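Local coordinates for protein STE5 (PDB 3FZE), which scaffolds the yeast mating-pheromone MAP kinase pathway, its minimal scaffold domain acting as a cocatalyst when Ste7 phosphorylates Fus3, at residues 17-23 against 109-115. Sequence-based numbering, arbitrary orientation.
Sequences PDNLAII and EHLGIVA
Leu20 lays its CD2 methyl over the backbone of Gly112, 3.7 Å from that residue's CA, and the lack of a side chain there is what admits it: chi1 of -60° sets CG anti to the carbonyl carbon, and with chi2 extended CD2 comes over Gly112. Beyond it on the same face, Ile22, in one of its two deposited conformers, lies beside Val114, with Ile22 CD1 4.0 Å from Val114 CB. On the other face Ala21 CB meets Ile113 CD1 at 3.7 Å, while Ile23 CD1 packs on Ile113 CG2, so Ile113 touches two residues of the partner strand through separate methyls.

Between these faces the backbones run parallel in direct register. Ala21 bonds to segment 109-115 through two successive peptide units: its N donates to Gly112 O and its O accepts from Val114 N, the latter bond nearly straight at 169°. Gly112 N to Asn19 O and Ile23 N to Val114 O extend the pattern.

Where the strands begin, Asp18 and His110 form a reciprocal pair. Asp18 N donates a more bent bond to His110 O, and His110 N returns a straighter one to Asp18 OD2 (2.9 Å, 164°), reaching the anti side of the carboxylate. Glu109 OE2 sits 3.5 Å from Asn19 CB; the Glu109 carboxylate forms a salt bridge through OE1 with Arg53, whose backbone O accepts a hydrogen bond from Asn19 ND2.

This contact joins 19-26 and 111-117, the two central strands of the vWA-like sheet. Its chemistry implies a division of labour: buried aliphatic contacts flank the backbone bonds inside, whereas polar groups tie down the strand entrance, and Arg53 probably offsets Glu109's charge.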
loop_
_atom_site.group_PDB
_atom_site.type_symbol
_atom_site.label_atom_id
_atom_site.label_comp_id
_atom_site.label_asym_id
_atom_site.label_seq_id
_atom_site.Cartn_x
_atom_site.Cartn_y
_atom_site.Cartn_z
ATOM N N PRO A 17 0.021 -3.780 -15.012
ATOM C CA PRO A 17 -1.123 -4.299 -14.256
ATOM C C PRO A 17 -2.425 -3.650 -14.715
ATOM O O PRO A 17 -2.411 -2.479 -15.078
ATOM C CB PRO A 17 -0.820 -3.878 -12.812
ATOM C CG PRO A 17 0.196 -2.787 -12.920
ATOM C CD PRO A 17 0.974 -3.037 -14.169
ATOM N N ASP A 18 -3.518 -4.407 -14.699
ATOM C CA ASP A 18 -4.853 -3.900 -15.020
ATOM C C ASP A 18 -5.443 -3.104 -13.863
ATOM O O ASP A 18 -6.370 -2.299 -14.043
ATOM C CB ASP A 18 -5.784 -5.077 -15.323
ATOM C CG ASP A 18 -5.344 -5.866 -16.546
ATOM O OD1 ASP A 18 -5.136 -5.245 -17.615
ATOM O OD2 ASP A 18 -5.200 -7.105 -16.433
ATOM N N ASN A 19 -4.912 -3.369 -12.673
ATOM C CA ASN A 19 -5.401 -2.769 -11.436
ATOM C C ASN A 19 -4.361 -2.936 -10.329
ATOM O O ASN A 19 -3.437 -3.755 -10.442
ATOM C CB ASN A 19 -6.733 -3.418 -11.011
ATOM C CG ASN A 19 -7.520 -2.561 -10.033
ATOM O OD1 ASN A 19 -7.286 -1.360 -9.930
ATOM N ND2 ASN A 19 -8.464 -3.175 -9.319
ATOM N N LEU A 20 -4.502 -2.146 -9.264
ATOM C CA LEU A 20 -3.639 -2.274 -8.104
ATOM C C LEU A 20 -4.464 -2.450 -6.849
ATOM O O LEU A 20 -5.582 -1.928 -6.745
ATOM C CB LEU A 20 -2.800 -1.014 -7.906
ATOM C CG LEU A 20 -1.854 -0.611 -9.026
ATOM C CD1 LEU A 20 -1.166 0.695 -8.665
ATOM C CD2 LEU A 20 -0.835 -1.707 -9.275
ATOM N N ALA A 21 -3.881 -3.161 -5.891
ATOM C CA ALA A 21 -4.362 -3.178 -4.516
ATOM C C ALA A 21 -3.260 -2.580 -3.661
ATOM O O ALA A 21 -2.139 -3.088 -3.647
ATOM C CB ALA A 21 -4.646 -4.600 -4.073
ATOM N N ILE A 22 -3.587 -1.493 -2.967
ATOM C CA ILE A 22 -2.630 -0.784 -2.128
ATOM C C ILE A 22 -2.860 -1.139 -0.663
ATOM O O ILE A 22 -3.915 -0.840 -0.110
ATOM C CB ILE A 22 -2.771 0.755 -2.290
ATOM C CG1 ILE A 22 -2.877 1.149 -3.770
ATOM C CG2 ILE A 22 -1.609 1.466 -1.622
ATOM C CD1 ILE A 22 -1.579 0.977 -4.560
ATOM N N ILE A 23 -1.877 -1.773 -0.034
ATOM C CA ILE A 23 -2.004 -2.146 1.373
ATOM C C ILE A 23 -1.031 -1.298 2.187
ATOM O O ILE A 23 0.176 -1.367 1.986
ATOM C CB ILE A 23 -1.746 -3.655 1.579
ATOM C CG1 ILE A 23 -2.593 -4.462 0.589
ATOM C CG2 ILE A 23 -2.075 -4.048 3.002
ATOM C CD1 ILE A 23 -1.930 -5.729 0.060
ATOM N N GLU A 109 -7.780 -10.629 -13.360
ATOM C CA GLU A 109 -6.996 -9.625 -14.069
ATOM C C GLU A 109 -5.583 -9.644 -13.519
ATOM O O GLU A 109 -5.309 -10.313 -12.526
ATOM C CB GLU A 109 -7.613 -8.241 -13.866
ATOM C CG GLU A 109 -7.627 -7.809 -12.422
ATOM C CD GLU A 109 -8.312 -6.477 -12.214
ATOM O OE1 GLU A 109 -8.406 -5.694 -13.183
ATOM O OE2 GLU A 109 -8.756 -6.226 -11.081
ATOM N N HIS A 110 -4.681 -8.916 -14.165
ATOM C CA HIS A 110 -3.324 -8.794 -13.656
ATOM C C HIS A 110 -3.313 -7.725 -12.575
ATOM O O HIS A 110 -3.352 -6.531 -12.862
ATOM C CB HIS A 110 -2.348 -8.446 -14.780
ATOM C CG HIS A 110 -2.314 -9.459 -15.878
ATOM N ND1 HIS A 110 -1.659 -10.667 -15.758
ATOM C CD2 HIS A 110 -2.861 -9.451 -17.117
ATOM C CE1 HIS A 110 -1.802 -11.356 -16.874
ATOM N NE2 HIS A 110 -2.527 -10.641 -17.716
ATOM N N LEU A 111 -3.275 -8.178 -11.330
ATOM C CA LEU A 111 -3.361 -7.299 -10.180
ATOM C C LEU A 111 -1.984 -7.038 -9.587
ATOM O O LEU A 111 -1.282 -7.968 -9.192
ATOM C CB LEU A 111 -4.279 -7.939 -9.138
ATOM C CG LEU A 111 -4.593 -7.189 -7.848
ATOM C CD1 LEU A 111 -5.202 -5.835 -8.158
ATOM C CD2 LEU A 111 -5.539 -8.045 -6.999
ATOM N N GLY A 112 -1.595 -5.766 -9.542
ATOM C CA GLY A 112 -0.369 -5.369 -8.875
ATOM C C GLY A 112 -0.630 -5.140 -7.397
ATOM O O GLY A 112 -1.589 -4.469 -7.031
ATOM N N ILE A 113 0.220 -5.713 -6.553
ATOM C CA ILE A 113 0.078 -5.583 -5.112
ATOM C C ILE A 113 1.186 -4.711 -4.558
ATOM O O ILE A 113 2.365 -4.968 -4.791
ATOM C CB ILE A 113 0.123 -6.954 -4.409
ATOM C CG1 ILE A 113 -0.954 -7.872 -4.973
ATOM C CG2 ILE A 113 -0.031 -6.784 -2.898
ATOM C CD1 ILE A 113 -2.335 -7.363 -4.760
ATOM N N VAL A 114 0.798 -3.676 -3.816
ATOM C CA VAL A 114 1.771 -2.752 -3.263
ATOM C C VAL A 114 1.562 -2.714 -1.755
ATOM O O VAL A 114 0.545 -2.221 -1.279
ATOM C CB VAL A 114 1.611 -1.339 -3.855
ATOM C CG1 VAL A 114 2.651 -0.392 -3.273
ATOM C CG2 VAL A 114 1.728 -1.390 -5.382
ATOM N N ALA A 115 2.514 -3.260 -1.013
ATOM C CA ALA A 115 2.417 -3.310 0.442
ATOM C C ALA A 115 3.461 -2.388 1.058
ATOM O O ALA A 115 4.657 -2.582 0.873
ATOM C CB ALA A 115 2.589 -4.753 0.945
#